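Local coordinates for protein probable tRNA pseudouridine synthase D (Methanosarcina mazei, PDB 1Z2Z) that probably converts uridine-13 of transfer RNA to pseudouridine, as a member of the TruD family of pseudouridine synthases, at residues M1-I6 against N13-D18; K154-E159 against Y429-P434; V388-K393 against A422-R427. All coordinates share one frame; numbering follows the deposited sequence.

Contact 1: residues M1-I6 against N13-D18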
loop_
_atom_site.group_PDB
_atom_site.type_symbol
_atom_site.label_atom_id
_atom_site.label_comp_id
_atom_site.label_asym_id
_atom_site.label_seq_id
_atom_site.Cartn_x
_atom_site.Cartn_y
_atom_site.Cartn_z
HETATM N N MSE A 1 17.213 -8.519 -15.871
HETATM C CA MSE A 1 17.443 -7.157 -15.295
HETATM C C MSE A 1 17.925 -7.157 -13.849
HETATM O O MSE A 1 18.330 -8.191 -13.308
HETATM C CB MSE A 1 16.172 -6.300 -15.391
HETATM C CG MSE A 1 16.107 -5.412 -16.629
HETATM SE SE MSE A 1 14.613 -4.154 -16.611
HETATM C CE MSE A 1 15.323 -2.850 -15.347
ATOM N N GLU A 2 17.868 -5.974 -13.238
ATOM C CA GLU A 2 18.301 -5.760 -11.857
ATOM C C GLU A 2 17.220 -5.110 -10.975
ATOM O O GLU A 2 16.626 -4.094 -11.345
ATOM C CB GLU A 2 19.569 -4.891 -11.849
ATOM C CG GLU A 2 20.824 -5.581 -12.394
ATOM C CD GLU A 2 21.422 -6.592 -11.417
ATOM O OE1 GLU A 2 20.669 -7.462 -10.921
ATOM O OE2 GLU A 2 22.646 -6.520 -11.152
ATOM N N VAL A 3 16.983 -5.712 -9.809
ATOM C CA VAL A 3 15.992 -5.229 -8.836
ATOM C C VAL A 3 16.614 -5.049 -7.450
ATOM O O VAL A 3 17.343 -5.920 -6.958
ATOM C CB VAL A 3 14.788 -6.206 -8.708
ATOM C CG1 VAL A 3 13.916 -5.827 -7.510
ATOM C CG2 VAL A 3 13.962 -6.178 -9.981
ATOM N N PRO A 4 16.310 -3.917 -6.790
ATOM C CA PRO A 4 16.862 -3.652 -5.464
ATOM C C PRO A 4 16.563 -4.731 -4.455
ATOM O O PRO A 4 15.470 -5.306 -4.431
ATOM C CB PRO A 4 16.247 -2.306 -5.091
ATOM C CG PRO A 4 14.981 -2.280 -5.853
ATOM C CD PRO A 4 15.358 -2.863 -7.179
ATOM N N GLU A 5 17.561 -5.012 -3.631
ATOM C CA GLU A 5 17.431 -6.008 -2.588
ATOM C C GLU A 5 16.226 -5.688 -1.718
ATOM O O GLU A 5 15.513 -6.587 -1.280
ATOM C CB GLU A 5 18.691 -6.022 -1.727
ATOM C CG GLU A 5 19.793 -6.899 -2.272
ATOM C CD GLU A 5 19.405 -8.359 -2.275
ATOM O OE1 GLU A 5 19.021 -8.877 -3.348
ATOM O OE2 GLU A 5 19.476 -8.981 -1.193
ATOM N N ILE A 6 16.002 -4.402 -1.476
ATOM C CA ILE A 6 14.892 -3.977 -0.643
ATOM C C ILE A 6 13.581 -4.598 -1.080
ATOM O O ILE A 6 12.811 -5.079 -0.250
ATOM C CB ILE A 6 14.787 -2.429 -0.609
ATOM C CG1 ILE A 6 15.908 -1.884 0.260
ATOM C CG2 ILE A 6 13.457 -1.980 -0.023
ATOM C CD1 ILE A 6 16.063 -2.647 1.567
ATOM N N ASN A 13 10.548 -9.283 -7.191
ATOM C CA ASN A 13 11.888 -9.501 -7.713
ATOM C C ASN A 13 11.948 -9.344 -9.220
ATOM O O ASN A 13 12.826 -9.904 -9.866
ATOM C CB ASN A 13 12.388 -10.895 -7.342
ATOM C CG ASN A 13 11.913 -11.959 -8.311
ATOM O OD1 ASN A 13 10.722 -12.061 -8.624
ATOM N ND2 ASN A 13 12.850 -12.765 -8.796
ATOM N N LEU A 14 11.024 -8.585 -9.785
ATOM C CA LEU A 14 11.029 -8.392 -11.226
ATOM C C LEU A 14 10.066 -7.308 -11.647
ATOM O O LEU A 14 9.691 -6.468 -10.842
ATOM C CB LEU A 14 10.680 -9.700 -11.931
ATOM C CG LEU A 14 9.348 -10.317 -11.524
ATOM C CD1 LEU A 14 8.246 -9.977 -12.518
ATOM C CD2 LEU A 14 9.544 -11.801 -11.461
ATOM N N TYR A 15 9.659 -7.354 -12.913
ATOM C CA TYR A 15 8.761 -6.362 -13.495
ATOM C C TYR A 15 7.909 -6.998 -14.593
ATOM O O TYR A 15 8.441 -7.666 -15.482
ATOM C CB TYR A 15 9.585 -5.228 -14.114
ATOM C CG TYR A 15 10.498 -4.493 -13.154
ATOM C CD1 TYR A 15 10.025 -3.427 -12.393
ATOM C CD2 TYR A 15 11.849 -4.832 -13.037
ATOM C CE1 TYR A 15 10.875 -2.708 -11.546
ATOM C CE2 TYR A 15 12.707 -4.115 -12.189
ATOM C CZ TYR A 15 12.212 -3.056 -11.451
ATOM O OH TYR A 15 13.035 -2.337 -10.618
ATOM N N SER A 16 6.596 -6.779 -14.549
ATOM C CA SER A 16 5.709 -7.344 -15.568
ATOM C C SER A 16 6.104 -6.809 -16.953
ATOM O O SER A 16 5.814 -7.421 -17.986
ATOM C CB SER A 16 4.250 -6.985 -15.271
ATOM O OG SER A 16 3.886 -5.755 -15.871
ATOM N N THR A 17 6.773 -5.662 -16.967
ATOM C CA THR A 17 7.211 -5.054 -18.215
ATOM C C THR A 17 8.712 -5.296 -18.398
ATOM O O THR A 17 9.467 -5.291 -17.426
ATOM C CB THR A 17 6.962 -3.541 -18.200
ATOM O OG1 THR A 17 7.750 -2.949 -17.162
ATOM C CG2 THR A 17 5.488 -3.239 -17.952
ATOM N N ASP A 18 9.142 -5.507 -19.639
ATOM C CA ASP A 18 10.560 -5.742 -19.926
ATOM C C ASP A 18 11.255 -4.467 -20.422
ATOM O O ASP A 18 12.373 -4.520 -20.938
ATOM C CB ASP A 18 10.703 -6.832 -20.984
ATOM C CG ASP A 18 9.975 -6.486 -22.258
ATOM O OD1 ASP A 18 8.980 -7.175 -22.583
ATOM O OD2 ASP A 18 10.391 -5.510 -22.926
#

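Contact 2: residues K154-E159 against Y429-P434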
loop_
_atom_site.group_PDB
_atom_site.type_symbol
_atom_site.label_atom_id
_atom_site.label_comp_id
_atom_site.label_asym_id
_atom_site.label_seq_id
_atom_site.Cartn_x
_atom_site.Cartn_y
_atom_site.Cartn_z
ATOM N N LYS A 154 5.915 4.888 -24.324
ATOM C CA LYS A 154 4.904 4.230 -25.138
ATOM C C LYS A 154 5.018 2.717 -25.065
ATOM O O LYS A 154 4.009 2.012 -25.066
ATOM C CB LYS A 154 5.009 4.692 -26.597
ATOM C CG LYS A 154 3.860 4.204 -27.491
ATOM C CD LYS A 154 4.122 2.811 -28.074
ATOM C CE LYS A 154 2.828 2.120 -28.519
ATOM N NZ LYS A 154 1.983 1.704 -27.350
ATOM N N LYS A 155 6.247 2.221 -25.001
ATOM C CA LYS A 155 6.466 0.785 -24.933
ATOM C C LYS A 155 6.040 0.266 -23.560
ATOM O O LYS A 155 5.303 -0.718 -23.465
ATOM C CB LYS A 155 7.944 0.450 -25.196
ATOM C CG LYS A 155 8.167 -0.786 -26.078
ATOM C CD LYS A 155 9.625 -1.251 -26.050
ATOM C CE LYS A 155 9.899 -2.380 -27.052
ATOM N NZ LYS A 155 9.025 -3.580 -26.880
ATOM N N THR A 156 6.484 0.937 -22.500
ATOM C CA THR A 156 6.136 0.521 -21.146
ATOM C C THR A 156 4.622 0.546 -20.975
ATOM O O THR A 156 4.055 -0.296 -20.283
ATOM C CB THR A 156 6.765 1.449 -20.077
ATOM O OG1 THR A 156 8.149 1.677 -20.381
ATOM C CG2 THR A 156 6.656 0.807 -18.695
ATOM N N THR A 157 3.986 1.525 -21.611
ATOM C CA THR A 157 2.532 1.702 -21.576
ATOM C C THR A 157 1.864 0.536 -22.313
ATOM O O THR A 157 1.051 -0.185 -21.738
ATOM C CB THR A 157 2.120 3.024 -22.277
ATOM O OG1 THR A 157 2.728 4.134 -21.609
ATOM C CG2 THR A 157 0.612 3.190 -22.271
ATOM N N ASP A 158 2.217 0.367 -23.589
ATOM C CA ASP A 158 1.674 -0.704 -24.420
ATOM C C ASP A 158 1.609 -2.038 -23.692
ATOM O O ASP A 158 0.548 -2.663 -23.620
ATOM C CB ASP A 158 2.499 -0.893 -25.698
ATOM C CG ASP A 158 2.494 -2.346 -26.186
ATOM O OD1 ASP A 158 3.279 -3.169 -25.657
ATOM O OD2 ASP A 158 1.694 -2.678 -27.089
ATOM N N GLU A 159 2.743 -2.496 -23.170
ATOM C CA GLU A 159 2.749 -3.770 -22.470
ATOM C C GLU A 159 1.750 -3.720 -21.344
ATOM O O GLU A 159 1.034 -4.690 -21.094
ATOM C CB GLU A 159 4.142 -4.101 -21.931
ATOM C CG GLU A 159 5.058 -4.693 -22.986
ATOM C CD GLU A 159 6.440 -5.020 -22.466
ATOM O OE1 GLU A 159 6.558 -5.805 -21.501
ATOM O OE2 GLU A 159 7.422 -4.489 -23.028
ATOM N N TYR A 429 7.265 1.919 -14.378
ATOM C CA TYR A 429 7.748 2.995 -15.240
ATOM C C TYR A 429 9.145 3.466 -14.906
ATOM O O TYR A 429 9.891 3.865 -15.797
ATOM C CB TYR A 429 6.836 4.214 -15.180
ATOM C CG TYR A 429 5.627 4.094 -16.049
ATOM C CD1 TYR A 429 4.507 3.405 -15.610
ATOM C CD2 TYR A 429 5.604 4.658 -17.327
ATOM C CE1 TYR A 429 3.392 3.282 -16.413
ATOM C CE2 TYR A 429 4.484 4.534 -18.144
ATOM C CZ TYR A 429 3.384 3.844 -17.674
ATOM O OH TYR A 429 2.270 3.695 -18.456
HETATM N N MSE A 430 9.505 3.439 -13.629
HETATM C CA MSE A 430 10.822 3.902 -13.230
HETATM C C MSE A 430 11.778 2.780 -12.930
HETATM O O MSE A 430 12.988 2.938 -13.076
HETATM C CB MSE A 430 10.733 4.791 -11.996
HETATM C CG MSE A 430 10.114 6.145 -12.232
HETATM SE SE MSE A 430 9.714 6.973 -10.532
HETATM C CE MSE A 430 11.415 7.853 -10.222
ATOM N N LYS A 431 11.236 1.652 -12.496
ATOM C CA LYS A 431 12.056 0.493 -12.145
ATOM C C LYS A 431 13.317 0.933 -11.411
ATOM O O LYS A 431 14.423 0.690 -11.879
ATOM C CB LYS A 431 12.442 -0.304 -13.403
ATOM C CG LYS A 431 11.257 -0.891 -14.174
ATOM C CD LYS A 431 11.703 -1.890 -15.230
ATOM C CE LYS A 431 10.536 -2.404 -16.054
ATOM N NZ LYS A 431 9.922 -1.376 -16.951
ATOM N N VAL A 432 13.151 1.588 -10.271
ATOM C CA VAL A 432 14.301 2.031 -9.488
ATOM C C VAL A 432 14.098 1.700 -8.028
ATOM O O VAL A 432 13.023 1.255 -7.633
ATOM C CB VAL A 432 14.536 3.555 -9.615
ATOM C CG1 VAL A 432 14.998 3.903 -11.029
ATOM C CG2 VAL A 432 13.261 4.293 -9.282
ATOM N N ASN A 433 15.127 1.925 -7.220
ATOM C CA ASN A 433 15.034 1.641 -5.796
ATOM C C ASN A 433 13.856 2.412 -5.196
ATOM O O ASN A 433 13.653 3.594 -5.485
ATOM C CB ASN A 433 16.341 2.018 -5.096
ATOM C CG ASN A 433 16.391 1.552 -3.648
ATOM O OD1 ASN A 433 15.671 2.066 -2.794
ATOM N ND2 ASN A 433 17.242 0.574 -3.368
ATOM N N PRO A 434 13.048 1.736 -4.363
ATOM C CA PRO A 434 11.878 2.337 -3.711
ATOM C C PRO A 434 12.223 3.532 -2.816
ATOM O O PRO A 434 11.353 4.339 -2.480
ATOM C CB PRO A 434 11.282 1.166 -2.929
ATOM C CG PRO A 434 12.483 0.333 -2.607
ATOM C CD PRO A 434 13.232 0.342 -3.918
#

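Contact 3: residues V388-K393 against A422-R427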
loop_
_atom_site.group_PDB
_atom_site.type_symbol
_atom_site.label_atom_id
_atom_site.label_comp_id
_atom_site.label_asym_id
_atom_site.label_seq_id
_atom_site.Cartn_x
_atom_site.Cartn_y
_atom_site.Cartn_z
ATOM N N VAL A 388 -4.932 -10.207 -8.721
ATOM C CA VAL A 388 -3.556 -10.181 -9.201
ATOM C C VAL A 388 -3.188 -8.952 -10.018
ATOM O O VAL A 388 -2.127 -8.378 -9.822
ATOM C CB VAL A 388 -3.267 -11.446 -10.039
ATOM C CG1 VAL A 388 -1.888 -11.369 -10.638
ATOM C CG2 VAL A 388 -3.379 -12.663 -9.163
ATOM N N LEU A 389 -4.056 -8.567 -10.941
ATOM C CA LEU A 389 -3.822 -7.415 -11.786
ATOM C C LEU A 389 -4.441 -6.177 -11.154
ATOM O O LEU A 389 -5.514 -6.241 -10.554
ATOM C CB LEU A 389 -4.443 -7.641 -13.158
ATOM C CG LEU A 389 -4.614 -6.405 -14.050
ATOM C CD1 LEU A 389 -3.251 -5.830 -14.424
ATOM C CD2 LEU A 389 -5.388 -6.781 -15.309
ATOM N N LEU A 390 -3.767 -5.045 -11.286
ATOM C CA LEU A 390 -4.287 -3.814 -10.735
ATOM C C LEU A 390 -4.669 -2.911 -11.900
ATOM O O LEU A 390 -3.831 -2.195 -12.443
ATOM C CB LEU A 390 -3.226 -3.153 -9.861
ATOM C CG LEU A 390 -3.711 -2.044 -8.919
ATOM C CD1 LEU A 390 -2.741 -1.918 -7.761
ATOM C CD2 LEU A 390 -3.866 -0.735 -9.669
ATOM N N GLU A 391 -5.938 -2.962 -12.288
ATOM C CA GLU A 391 -6.445 -2.163 -13.393
ATOM C C GLU A 391 -5.831 -0.767 -13.377
ATOM O O GLU A 391 -5.835 -0.092 -12.342
ATOM C CB GLU A 391 -7.973 -2.076 -13.302
ATOM C CG GLU A 391 -8.639 -1.122 -14.295
ATOM C CD GLU A 391 -8.591 -1.617 -15.725
ATOM O OE1 GLU A 391 -9.050 -0.880 -16.628
ATOM O OE2 GLU A 391 -8.096 -2.743 -15.947
ATOM N N VAL A 392 -5.288 -0.364 -14.526
ATOM C CA VAL A 392 -4.662 0.945 -14.723
ATOM C C VAL A 392 -4.495 1.235 -16.213
ATOM O O VAL A 392 -4.014 0.394 -16.965
ATOM C CB VAL A 392 -3.254 1.035 -14.059
ATOM C CG1 VAL A 392 -3.386 1.187 -12.562
ATOM C CG2 VAL A 392 -2.448 -0.204 -14.362
ATOM N N LYS A 393 -4.897 2.425 -16.635
ATOM C CA LYS A 393 -4.770 2.822 -18.033
ATOM C C LYS A 393 -4.143 4.210 -18.089
ATOM O O LYS A 393 -4.812 5.195 -18.401
ATOM C CB LYS A 393 -6.144 2.834 -18.704
ATOM C CG LYS A 393 -6.107 3.186 -20.176
ATOM C CD LYS A 393 -7.425 2.873 -20.851
ATOM C CE LYS A 393 -7.272 3.053 -22.337
ATOM N NZ LYS A 393 -6.008 2.381 -22.758
ATOM N N ALA A 422 -0.087 4.692 -5.808
ATOM C CA ALA A 422 0.582 5.135 -7.031
ATOM C C ALA A 422 1.950 4.493 -7.237
ATOM O O ALA A 422 2.380 4.296 -8.372
ATOM C CB ALA A 422 0.733 6.647 -7.027
ATOM N N THR A 423 2.642 4.185 -6.145
ATOM C CA THR A 423 3.951 3.567 -6.262
ATOM C C THR A 423 3.851 2.288 -7.064
ATOM O O THR A 423 4.779 1.916 -7.776
ATOM C CB THR A 423 4.544 3.221 -4.903
ATOM O OG1 THR A 423 3.572 2.521 -4.123
ATOM C CG2 THR A 423 4.981 4.483 -4.185
ATOM N N THR A 424 2.715 1.619 -6.949
ATOM C CA THR A 424 2.501 0.380 -7.665
ATOM C C THR A 424 2.482 0.599 -9.176
ATOM O O THR A 424 2.771 -0.311 -9.951
ATOM C CB THR A 424 1.195 -0.263 -7.227
ATOM O OG1 THR A 424 1.300 -0.627 -5.845
ATOM C CG2 THR A 424 0.910 -1.490 -8.062
ATOM N N VAL A 425 2.152 1.809 -9.596
ATOM C CA VAL A 425 2.103 2.104 -11.010
ATOM C C VAL A 425 3.453 2.612 -11.468
ATOM O O VAL A 425 3.928 2.249 -12.544
ATOM C CB VAL A 425 1.040 3.179 -11.315
ATOM C CG1 VAL A 425 1.087 3.564 -12.782
ATOM C CG2 VAL A 425 -0.345 2.661 -10.943
ATOM N N LEU A 426 4.064 3.451 -10.640
ATOM C CA LEU A 426 5.353 4.057 -10.939
ATOM C C LEU A 426 6.499 3.069 -11.076
ATOM O O LEU A 426 7.340 3.217 -11.954
ATOM C CB LEU A 426 5.691 5.079 -9.862
ATOM C CG LEU A 426 4.802 6.320 -9.858
ATOM C CD1 LEU A 426 5.238 7.220 -8.718
ATOM C CD2 LEU A 426 4.898 7.056 -11.190
ATOM N N ARG A 427 6.531 2.065 -10.206
ATOM C CA ARG A 427 7.585 1.061 -10.246
ATOM C C ARG A 427 7.794 0.461 -11.653
ATOM O O ARG A 427 8.927 0.262 -12.079
ATOM C CB ARG A 427 7.273 -0.046 -9.240
ATOM C CG ARG A 427 8.437 -0.979 -8.967
ATOM C CD ARG A 427 8.048 -2.081 -7.981
ATOM N NE ARG A 427 7.640 -3.296 -8.673
ATOM C CZ ARG A 427 8.474 -4.258 -9.058
ATOM N NH1 ARG A 427 9.773 -4.167 -8.815
ATOM N NH2 ARG A 427 8.006 -5.308 -9.710
#

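Contact 1: residues M1-I6 against N13-D18
The Tyr15 ring is the flat group here, and residues 1-6 approach it from two directions. An irregular N-terminal segment packs on a loop beyond the short helix 5-8: the chain passes through that helix and returns as 13-18, the touching parts running 125° apart. At the ring edge, close to its plane, stands the backbone carbonyl of Glu2, with O 4.0 Å from Tyr15 CE2. Selenomethionine Met1 and Val3 come at a slant, so neither sits squarely over a face. The selenium of Met1 lies 5.4 Å from the ring centroid and 47° off the ring normal, which makes this a Met-aromatic contact of the oblique kind; its terminal CE is 4.3 Å from Tyr15 CE2. Met1 is exposed and poorly ordered, and its share of the evidence is accordingly the weaker.

Val3 makes the main apolar contact from the 1-6 side. With CG1 anti to the backbone N (chi1 169°), CG2 falls beside that N and lies against the ring near CE2 and CZ; the two side chains lie alongside, pointing opposite ways. Tyr15 itself is buried, and Lys431, Arg427 and Glu428 from the C-terminal end of the chain also touch it. Between the two segments the evidence is of apolar, Met-aromatic and ring-edge contacts without hydrogen bonds, burying 258 Å² in all. Pro4, just before the helix, adds CD at 4.2 Å from Tyr15 OH. Beyond the ring, Val3 CG2 also rests on the returning backbone, 3.8 Å from both Asn13 C and Leu14 N.

Contact 2: residues K154-E159 against Y429-P434
Thr156 and Thr157, neighbours on one helix, address Tyr429 in two different ways, over a face and at an edge. The methyl CG2 of Thr156 stands above the centre of the ring, 4.2 Å from the centroid and 10° off the normal, which is the geometry of a CH-pi contact. Thr157 instead meets the ring near its plane, where the phenol reaches it: Tyr429 OH donates to Thr157 OG1 over 3.2 Å, the two side chains crossing at a slant. With a chi1 of -60°, Thr157 holds OG1 beside its own backbone N and pointed back down the helix, so that the hydroxyl also bonds to Leu153 O. It therefore passes its proton to the backbone while accepting from the tyrosine. Thr156 OG1 is hydrogen-bonded to Leu152 O and to Thr19 OG1, and its methyl is the part turned to the ring.

Lys431 completes the contact. It is the first residue to leave the helix, with a phi of 40°, and its side chain, extended as far as CE and turned at the end, brings NZ to 4.3 Å from Thr156 CG2. The ammonium is held by Thr17 OG1, Thr19 OG1 and the carbonyl of Glu428, a set of oxygens that probably favours its positive charge in this buried place.

All four touching residues are buried. The contact pins the last turn of helix 423-430 against the middle of helix 146-163, where Leu153 and Ile160 flank the threonines and also touch Tyr429; in the loop leading to strand 398-400, Pro394 touches Tyr429 and Phe396 touches Thr157.

Contact 3: residues V388-K393 against A422-R427
Leu390 swings CG anti to its backbone N (chi1 -165°), which carries CD1 out toward Thr424, while in Thr424 a chi1 of -65° keeps OG1 beside the backbone N and puts CG2 anti to it, facing Leu390. The two groups meet at 3.7 Å between Leu390 CD1 and Thr424 CG2, the side chains crossing at an angle.

The arrangement is beta-alpha packing, in which strand 389-391 and the adjoining Val392 lie on helix 423-430. The strand pairs antiparallel with strand 165-167 in a small two-stranded sheet. Evidence for the pairing comes from the backbone bonds of Leu390 with Val166 and of Val388 with Asn168. The sheet brings together two parts of the chain more than 200 residues apart, consistent with the TruD family, in which a long insertion interrupts the pseudouridine synthase fold.

Leu390 and Val392, two residues apart, both turn toward the helix. The backbones stay well separated, with CA atoms 8.5 Å apart between Leu390 and Thr424 and 7.8 Å between Val392 and Val425, so side-chain ends alone bridge the gap. The buried area, 134 Å² summed over both sides, is correspondingly modest.

Several apolar neighbours adjoin this small interface. Val166 of the partner strand touches both Val392 and Thr424, while Leu416 of strand 408-417 reaches Val392 and Val425 alike. Phe414 adds to the cover of Val425. The helix thus touches both the two-stranded sheet and the large mixed sheet that contains strand 408-417, and Val392 itself reaches the latter at Leu416. At this junction the two branched side chains reach for each other tip to tip, Val392 CG1 and Val425 CG2 meeting at 3.7 Å.

How the contacts relate
From the N terminus, contact 1 closes first, folding residues 13-18 back on 1-6 around the short helix 5-8. Contact 2 opens later, in helix 146-163, and closes only at 429-434, spanning 269 residues; contact 3, between 388-393 and 422-427, is nested inside that loop. Contacts 2 and 3 share helix 423-430, one at its last turn and the other nearer its start, and are joined only through the chain. Contact 1 is in series with both but touches each: Asp18 N bonds to Glu159 OE1 of contact 2, and Tyr15 packs on Arg427 of contact 3. Contacts 2 and 3 tie helix 146-163 and strand 389-391 to that helix, with the N-terminal segment alongside through Tyr15 and Thr17.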